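Local coordinates for FYVE, RhoGEF and PH domain-containing protein 5 (Homo sapiens, PDB 3MPX) that activates the small GTPase CDC42 by exchanging its bound GDP for free GTP, the crystallised piece supplying the DH and first PH domains, at residues T66-E71 / L131-E136; D108-R113 / F174-L179; A121-I124 / R129-G132. One frame throughout, in Å; residues are numbered along the deposited sequence.

Contact 1: T66-E71 / L131-E136; sequences TLAREE and LGLLSE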
loop_
_atom_site.group_PDB
_atom_site.type_symbol
_atom_site.label_atom_id
_atom_site.label_comp_id
_atom_site.label_asym_id
_atom_site.label_seq_id
_atom_site.Cartn_x
_atom_site.Cartn_y
_atom_site.Cartn_z
ATOM N N THR A 66 6.371 11.994 -30.914
ATOM C CA THR A 66 5.604 13.144 -30.360
ATOM C C THR A 66 4.450 12.570 -29.507
ATOM O O THR A 66 4.130 13.093 -28.429
ATOM C CB THR A 66 5.009 14.056 -31.509
ATOM O OG1 THR A 66 6.035 14.810 -32.153
ATOM C CG2 THR A 66 3.949 15.034 -31.018
ATOM N N LEU A 67 3.837 11.491 -30.019
ATOM C CA LEU A 67 2.724 10.792 -29.394
ATOM C C LEU A 67 3.059 10.332 -27.961
ATOM O O LEU A 67 2.301 10.624 -27.024
ATOM C CB LEU A 67 2.324 9.613 -30.290
ATOM C CG LEU A 67 1.275 8.673 -29.774
ATOM C CD1 LEU A 67 -0.042 9.414 -29.461
ATOM C CD2 LEU A 67 1.104 7.513 -30.728
ATOM N N ALA A 68 4.213 9.643 -27.815
ATOM C CA ALA A 68 4.742 9.137 -26.567
ATOM C C ALA A 68 4.958 10.291 -25.584
ATOM O O ALA A 68 4.536 10.191 -24.428
ATOM C CB ALA A 68 6.040 8.405 -26.835
ATOM N N ARG A 69 5.550 11.405 -26.060
ATOM C CA ARG A 69 5.803 12.616 -25.277
ATOM C C ARG A 69 4.482 13.243 -24.776
ATOM O O ARG A 69 4.373 13.610 -23.599
ATOM C CB ARG A 69 6.534 13.655 -26.135
ATOM C CG ARG A 69 8.034 13.435 -26.344
ATOM C CD ARG A 69 8.763 14.771 -26.556
ATOM N NE ARG A 69 8.069 15.649 -27.512
ATOM C CZ ARG A 69 8.258 15.631 -28.828
ATOM N NH1 ARG A 69 9.147 14.808 -29.366
ATOM N NH2 ARG A 69 7.560 16.440 -29.617
ATOM N N GLU A 70 3.477 13.363 -25.679
ATOM C CA GLU A 70 2.193 13.985 -25.334
ATOM C C GLU A 70 1.442 13.205 -24.264
ATOM O O GLU A 70 0.854 13.808 -23.364
ATOM C CB GLU A 70 1.322 14.225 -26.575
ATOM C CG GLU A 70 1.833 15.344 -27.467
ATOM C CD GLU A 70 2.220 16.645 -26.790
ATOM O OE1 GLU A 70 3.384 17.079 -26.957
ATOM O OE2 GLU A 70 1.365 17.221 -26.081
ATOM N N GLU A 71 1.506 11.870 -24.350
ATOM C CA GLU A 71 0.918 10.957 -23.388
ATOM C C GLU A 71 1.705 11.040 -22.089
ATOM O O GLU A 71 1.084 11.191 -21.038
ATOM C CB GLU A 71 0.834 9.544 -23.962
ATOM C CG GLU A 71 -0.355 9.373 -24.908
ATOM C CD GLU A 71 -0.574 8.032 -25.587
ATOM O OE1 GLU A 71 -0.029 7.003 -25.120
ATOM O OE2 GLU A 71 -1.329 8.014 -26.587
ATOM N N LEU A 131 3.847 5.267 -17.526
ATOM C CA LEU A 131 5.022 4.728 -16.858
ATOM C C LEU A 131 5.718 3.653 -17.670
ATOM O O LEU A 131 6.940 3.526 -17.563
ATOM C CB LEU A 131 4.725 4.280 -15.433
ATOM C CG LEU A 131 4.732 5.469 -14.486
ATOM C CD1 LEU A 131 4.004 5.177 -13.223
ATOM C CD2 LEU A 131 6.147 6.000 -14.279
ATOM N N GLY A 132 4.969 2.940 -18.511
ATOM C CA GLY A 132 5.524 1.936 -19.412
ATOM C C GLY A 132 6.232 2.640 -20.553
ATOM O O GLY A 132 7.356 2.283 -20.930
ATOM N N LEU A 133 5.568 3.698 -21.053
ATOM C CA LEU A 133 5.999 4.621 -22.089
ATOM C C LEU A 133 7.302 5.312 -21.662
ATOM O O LEU A 133 8.118 5.634 -22.511
ATOM C CB LEU A 133 4.890 5.678 -22.232
ATOM C CG LEU A 133 4.412 6.132 -23.615
ATOM C CD1 LEU A 133 3.967 4.956 -24.496
ATOM C CD2 LEU A 133 3.238 7.055 -23.457
ATOM N N LEU A 134 7.492 5.527 -20.351
ATOM C CA LEU A 134 8.666 6.170 -19.775
ATOM C C LEU A 134 9.894 5.268 -19.869
ATOM O O LEU A 134 10.860 5.664 -20.503
ATOM C CB LEU A 134 8.376 6.582 -18.318
ATOM C CG LEU A 134 9.403 7.438 -17.576
ATOM C CD1 LEU A 134 9.714 8.711 -18.318
ATOM C CD2 LEU A 134 8.899 7.766 -16.223
ATOM N N SER A 135 9.859 4.056 -19.281
ATOM C CA SER A 135 11.012 3.145 -19.357
ATOM C C SER A 135 11.311 2.742 -20.800
ATOM O O SER A 135 12.485 2.664 -21.164
ATOM C CB SER A 135 10.833 1.918 -18.465
ATOM O OG SER A 135 9.560 1.319 -18.622
ATOM N N GLU A 136 10.259 2.553 -21.629
ATOM C CA GLU A 136 10.411 2.214 -23.043
ATOM C C GLU A 136 11.135 3.330 -23.761
ATOM O O GLU A 136 12.143 3.061 -24.414
ATOM C CB GLU A 136 9.056 1.951 -23.722
#
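The carboxylate of Glu71 is the flat group that reaches across to Leu133, its OE1 3.7 Å from CD2 of that leucine, while the other planar side chain of the segment, the guanidinium of Arg69, turns its back on the contact. One face of the guanidinium lies against CA of Thr66, which stands 3.8 Å above the plane and toward the rim, and NE makes a salt bridge with Asp60. The setting is the helical bundle of the DH (RhoGEF) domain, where the start of helix 66-98 runs roughly antiparallel to the later part of helix 117-138. The backbones come near each other at Ala68 and Leu133, with CA atoms 6.5 Å apart, a close spacing consistent with the small alanine side chain.

Leu133 is the one residue of 131-136 that reaches 66-71. Its CB points at 66-71, and the CD2 methyl enters the groove between Ala68 and Glu71, about one turn apart. The alanine offers its methyl as well, CB being 4.3 Å from Leu133 CG. Glu71 lies across the leucine at about a right angle: with CG anti to the carbonyl carbon (chi1 -79°) and the chain extended beyond it, both the stem, through CB, and the carboxylate, through OE1, lie against the methyl. No hydrogen bond joins the segments, so they are held by van der Waals contact alone, at a partly exposed edge of the bundle. Glu71 also packs on Arg129 and Ala68 on Asn137, both of helix 117-138, whereas Leu134 faces inward against Phe48, Leu144 and Val148. CD2 of Leu133 thus sits 3.5 Å from both CB of Glu71 and the backbone O of Ala68.

Contact 2: D108-R113 / F174-L179; sequences DVFLAR and FQYQVL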
loop_
_atom_site.group_PDB
_atom_site.type_symbol
_atom_site.label_atom_id
_atom_site.label_comp_id
_atom_site.label_asym_id
_atom_site.label_seq_id
_atom_site.Cartn_x
_atom_site.Cartn_y
_atom_site.Cartn_z
ATOM N N ASP A 108 -14.608 15.445 7.262
ATOM C CA ASP A 108 -15.146 16.452 6.327
ATOM C C ASP A 108 -14.077 17.133 5.432
ATOM O O ASP A 108 -14.426 17.711 4.402
ATOM C CB ASP A 108 -15.962 17.511 7.077
ATOM C CG ASP A 108 -15.119 18.383 7.961
ATOM O OD1 ASP A 108 -14.812 17.955 9.098
ATOM O OD2 ASP A 108 -14.742 19.479 7.512
ATOM N N VAL A 109 -12.800 17.055 5.818
ATOM C CA VAL A 109 -11.681 17.550 5.022
ATOM C C VAL A 109 -11.609 16.728 3.714
ATOM O O VAL A 109 -11.284 17.287 2.669
ATOM C CB VAL A 109 -10.353 17.460 5.810
ATOM C CG1 VAL A 109 -9.127 17.646 4.908
ATOM C CG2 VAL A 109 -10.340 18.429 6.995
ATOM N N PHE A 110 -11.922 15.422 3.768
ATOM C CA PHE A 110 -11.899 14.584 2.572
ATOM C C PHE A 110 -13.116 14.873 1.671
ATOM O O PHE A 110 -12.945 15.092 0.473
ATOM C CB PHE A 110 -11.778 13.095 2.934
ATOM C CG PHE A 110 -10.532 12.756 3.719
ATOM C CD1 PHE A 110 -9.371 12.355 3.073
ATOM C CD2 PHE A 110 -10.523 12.823 5.113
ATOM C CE1 PHE A 110 -8.219 12.031 3.804
ATOM C CE2 PHE A 110 -9.373 12.489 5.841
ATOM C CZ PHE A 110 -8.227 12.107 5.179
ATOM N N LEU A 111 -14.317 14.920 2.262
ATOM C CA LEU A 111 -15.613 15.214 1.630
ATOM C C LEU A 111 -15.591 16.512 0.820
ATOM O O LEU A 111 -16.185 16.594 -0.267
ATOM C CB LEU A 111 -16.694 15.379 2.714
ATOM C CG LEU A 111 -17.065 14.195 3.586
ATOM C CD1 LEU A 111 -18.074 14.631 4.611
ATOM C CD2 LEU A 111 -17.653 13.048 2.770
ATOM N N ALA A 112 -14.944 17.541 1.379
ATOM C CA ALA A 112 -14.834 18.863 0.771
ATOM C C ALA A 112 -14.024 18.822 -0.547
ATOM O O ALA A 112 -14.164 19.717 -1.390
ATOM C CB ALA A 112 -14.171 19.809 1.762
ATOM N N ARG A 113 -13.186 17.766 -0.700
ATOM C CA ARG A 113 -12.246 17.564 -1.778
ATOM C C ARG A 113 -12.633 16.392 -2.714
ATOM O O ARG A 113 -11.810 15.526 -3.008
ATOM C CB ARG A 113 -10.840 17.391 -1.175
ATOM C CG ARG A 113 -10.290 18.695 -0.628
ATOM C CD ARG A 113 -9.391 18.535 0.580
ATOM N NE ARG A 113 -8.804 19.813 1.013
ATOM C CZ ARG A 113 -9.332 20.614 1.939
ATOM N NH1 ARG A 113 -8.735 21.751 2.258
ATOM N NH2 ARG A 113 -10.466 20.287 2.544
ATOM N N PHE A 174 -5.000 3.856 -0.079
ATOM C CA PHE A 174 -5.283 2.639 0.704
ATOM C C PHE A 174 -5.009 2.884 2.223
ATOM O O PHE A 174 -5.670 2.292 3.080
ATOM C CB PHE A 174 -4.509 1.428 0.147
ATOM C CG PHE A 174 -4.782 1.146 -1.320
ATOM C CD1 PHE A 174 -6.014 0.645 -1.737
ATOM C CD2 PHE A 174 -3.797 1.353 -2.283
ATOM C CE1 PHE A 174 -6.267 0.391 -3.095
ATOM C CE2 PHE A 174 -4.057 1.094 -3.644
ATOM C CZ PHE A 174 -5.296 0.624 -4.039
ATOM N N GLN A 175 -4.089 3.822 2.528
ATOM C CA GLN A 175 -3.745 4.270 3.864
ATOM C C GLN A 175 -4.903 5.046 4.487
ATOM O O GLN A 175 -5.249 4.776 5.638
ATOM C CB GLN A 175 -2.452 5.096 3.838
ATOM C CG GLN A 175 -1.175 4.228 3.765
ATOM C CD GLN A 175 0.083 5.014 3.470
ATOM O OE1 GLN A 175 0.130 6.244 3.547
ATOM N NE2 GLN A 175 1.141 4.316 3.103
ATOM N N TYR A 176 -5.553 5.961 3.727
ATOM C CA TYR A 176 -6.716 6.705 4.234
ATOM C C TYR A 176 -7.817 5.691 4.612
ATOM O O TYR A 176 -8.353 5.765 5.710
ATOM C CB TYR A 176 -7.261 7.679 3.188
ATOM C CG TYR A 176 -6.399 8.874 2.837
ATOM C CD1 TYR A 176 -5.629 9.515 3.807
ATOM C CD2 TYR A 176 -6.458 9.450 1.572
ATOM C CE1 TYR A 176 -4.870 10.643 3.498
ATOM C CE2 TYR A 176 -5.706 10.579 1.253
ATOM C CZ TYR A 176 -4.896 11.158 2.213
ATOM O OH TYR A 176 -4.143 12.253 1.881
ATOM N N GLN A 177 -8.080 4.696 3.735
ATOM C CA GLN A 177 -9.016 3.595 3.957
ATOM C C GLN A 177 -8.732 2.867 5.260
ATOM O O GLN A 177 -9.632 2.779 6.086
ATOM C CB GLN A 177 -8.966 2.618 2.790
ATOM C CG GLN A 177 -9.778 3.100 1.594
ATOM C CD GLN A 177 -9.777 2.163 0.405
ATOM O OE1 GLN A 177 -10.699 2.201 -0.415
ATOM N NE2 GLN A 177 -8.741 1.323 0.253
ATOM N N VAL A 178 -7.482 2.423 5.500
ATOM C CA VAL A 178 -7.159 1.709 6.748
ATOM C C VAL A 178 -7.242 2.647 7.976
ATOM O O VAL A 178 -7.829 2.253 8.982
ATOM C CB VAL A 178 -5.845 0.856 6.746
ATOM C CG1 VAL A 178 -5.774 -0.067 5.546
ATOM C CG2 VAL A 178 -4.586 1.706 6.840
ATOM N N LEU A 179 -6.695 3.873 7.880
ATOM C CA LEU A 179 -6.721 4.840 8.976
ATOM C C LEU A 179 -8.145 5.258 9.314
ATOM O O LEU A 179 -8.505 5.270 10.498
ATOM C CB LEU A 179 -5.884 6.094 8.644
ATOM C CG LEU A 179 -4.393 6.019 8.939
ATOM C CD1 LEU A 179 -3.597 6.689 7.854
ATOM C CD2 LEU A 179 -4.073 6.691 10.248
#
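Phe110 drives the edge of its ring into the face of Tyr176, a T-shaped aromatic pair that carries the contact between 108-113 and 174-179 in the helical bundle of the DH (RhoGEF) domain. The leading atom is CE1 of Phe110, which stands 3.5 Å above the plane of the tyrosine ring and over its centre, almost equally far from all six ring carbons. The planes meet at 72° and the centroids are 4.8 Å apart. Each side chain has CG anti to its carbonyl carbon, which sends both rings into the space between the helices, where Leu30 of helix 21-59 packs on both.

This buried pair gives way to a looser outer side. There, at exposed Ala112 and partly exposed Arg113, the arginine folds back so that NH2 donates to the backbone O of Val109, 3.1 Å away, meeting a lone pair in the carbonyl plane with an N-H...O angle of 150°. The same arginine packs on Leu85, Ile89 and Glu92 of helix 66-98, and Asp108 forms a salt bridge with Arg96.

No hydrogen bond crosses between the segments. The buried hydroxyl of Tyr176 finds its partner in Glu34 OE1, so the ring can present its pi face to Phe110 without leaving a polar atom unmet, and the attraction rests on dispersion and on the slightly positive C-H edge meeting pi electrons.

Contact 3: A121-I124 / R129-G132; sequences ATHI and RYLG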
loop_
_atom_site.group_PDB
_atom_site.type_symbol
_atom_site.label_atom_id
_atom_site.label_comp_id
_atom_site.label_asym_id
_atom_site.label_seq_id
_atom_site.Cartn_x
_atom_site.Cartn_y
_atom_site.Cartn_z
ATOM N N ALA A 121 -7.958 9.535 -9.439
ATOM C CA ALA A 121 -8.688 8.641 -10.338
ATOM C C ALA A 121 -8.138 8.725 -11.761
ATOM O O ALA A 121 -7.924 7.698 -12.404
ATOM C CB ALA A 121 -10.153 9.017 -10.336
ATOM N N THR A 122 -7.878 9.960 -12.226
ATOM C CA THR A 122 -7.331 10.279 -13.540
ATOM C C THR A 122 -5.890 9.762 -13.652
ATOM O O THR A 122 -5.518 9.246 -14.703
ATOM C CB THR A 122 -7.471 11.789 -13.757
ATOM O OG1 THR A 122 -8.854 12.072 -13.928
ATOM C CG2 THR A 122 -6.728 12.287 -14.957
ATOM N N HIS A 123 -5.094 9.891 -12.562
ATOM C CA HIS A 123 -3.705 9.437 -12.514
ATOM C C HIS A 123 -3.645 7.930 -12.625
ATOM O O HIS A 123 -2.903 7.417 -13.450
ATOM C CB HIS A 123 -3.007 9.917 -11.239
ATOM C CG HIS A 123 -1.566 9.495 -11.133
ATOM N ND1 HIS A 123 -1.064 8.912 -9.972
ATOM C CD2 HIS A 123 -0.563 9.603 -12.034
ATOM C CE1 HIS A 123 0.216 8.692 -10.206
ATOM N NE2 HIS A 123 0.562 9.084 -11.435
ATOM N N ILE A 124 -4.477 7.233 -11.829
ATOM C CA ILE A 124 -4.628 5.777 -11.783
ATOM C C ILE A 124 -4.981 5.239 -13.182
ATOM O O ILE A 124 -4.335 4.299 -13.630
ATOM C CB ILE A 124 -5.731 5.446 -10.734
ATOM C CG1 ILE A 124 -5.145 5.393 -9.300
ATOM C CG2 ILE A 124 -6.477 4.162 -11.082
ATOM C CD1 ILE A 124 -6.142 5.550 -8.192
ATOM N N ARG A 129 0.219 3.255 -18.523
ATOM C CA ARG A 129 0.471 3.754 -19.885
ATOM C C ARG A 129 1.669 4.697 -19.918
ATOM O O ARG A 129 2.616 4.433 -20.660
ATOM C CB ARG A 129 -0.797 4.437 -20.476
ATOM C CG ARG A 129 -0.760 4.732 -21.988
ATOM N N TYR A 130 1.639 5.788 -19.131
ATOM C CA TYR A 130 2.745 6.740 -19.150
ATOM C C TYR A 130 4.005 6.199 -18.452
ATOM O O TYR A 130 5.116 6.618 -18.777
ATOM C CB TYR A 130 2.317 8.113 -18.595
ATOM C CG TYR A 130 2.452 8.315 -17.098
ATOM C CD1 TYR A 130 3.563 8.962 -16.561
ATOM C CD2 TYR A 130 1.410 7.982 -16.231
ATOM C CE1 TYR A 130 3.676 9.193 -15.191
ATOM C CE2 TYR A 130 1.507 8.215 -14.858
ATOM C CZ TYR A 130 2.643 8.826 -14.344
ATOM O OH TYR A 130 2.759 9.070 -13.002
ATOM N N LEU A 131 3.847 5.267 -17.526
ATOM C CA LEU A 131 5.022 4.728 -16.858
ATOM C C LEU A 131 5.718 3.653 -17.670
ATOM O O LEU A 131 6.940 3.526 -17.563
ATOM C CB LEU A 131 4.725 4.280 -15.433
ATOM C CG LEU A 131 4.732 5.469 -14.486
ATOM C CD1 LEU A 131 4.004 5.177 -13.223
ATOM C CD2 LEU A 131 6.147 6.000 -14.279
ATOM N N GLY A 132 4.969 2.940 -18.511
ATOM C CA GLY A 132 5.524 1.936 -19.412
ATOM C C GLY A 132 6.232 2.640 -20.553
ATOM O O GLY A 132 7.356 2.283 -20.930
#
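His123 and Tyr130 are two turns apart on one continuous helix, 117-138, with CA atoms separated by 9.6 Å, and their i, i+7 spacing brings them out on the same side of the rod. The side chains bridge that gap by leaning toward each other. His123 reaches forward along the helix, its CG anti to the backbone N. Tyr130 has CG between the backbone N and the carbonyl carbon (chi1 88°), which lays its ring back toward the start of the helix and carries the hydroxyl to the histidine.

They join through a hydrogen bond between His123 NE2 and Tyr130 OH, 2.7 Å long and fairly straight at 161°. The hydroxyl lies in the plane of the imidazole, at its edge. The two rings stand rim to rim, neither covering the other, with centroids 5.7 Å apart and planes turned by 48°. One face of the tyrosine is backed by the neighbouring Leu131, whose CG lies 3.9 Å above the plane and toward the rim.

Both residues are buried, and this bond gives NE2 and the hydroxyl a partner there. A phenylalanine in place of Tyr130 lacks the hydroxyl and would probably leave NE2 of His123 without this mate and the imidazole less firmly fixed in rotation.

The pair is buried within the DH helical bundle. Phe127, on the intervening turn of helix 117-138, meets the imidazole edge-to-face. Helix 66-98 covers the histidine with Leu79 and Ile82, and helix 162-184 brings Val169 to His123 and Leu166 to Tyr130.

All three contacts belong to the DH domain but differ in depth and chemistry. Contact 1 is a surface contact in which a leucine methyl meets an alanine and the side chain of an acid. Contacts 2 and 3 are buried and each rests on one pair of rings, joined through pi electrons in the former and through a polar bond in the latter. Contacts 1 and 3 share Leu131 and Gly132 of helix 117-138 and touch where Glu71 packs on Arg129 and Tyr130. Contact 2 lies farther off, its centre about 31 Å from that of contact 1 and 21 Å from that of contact 3.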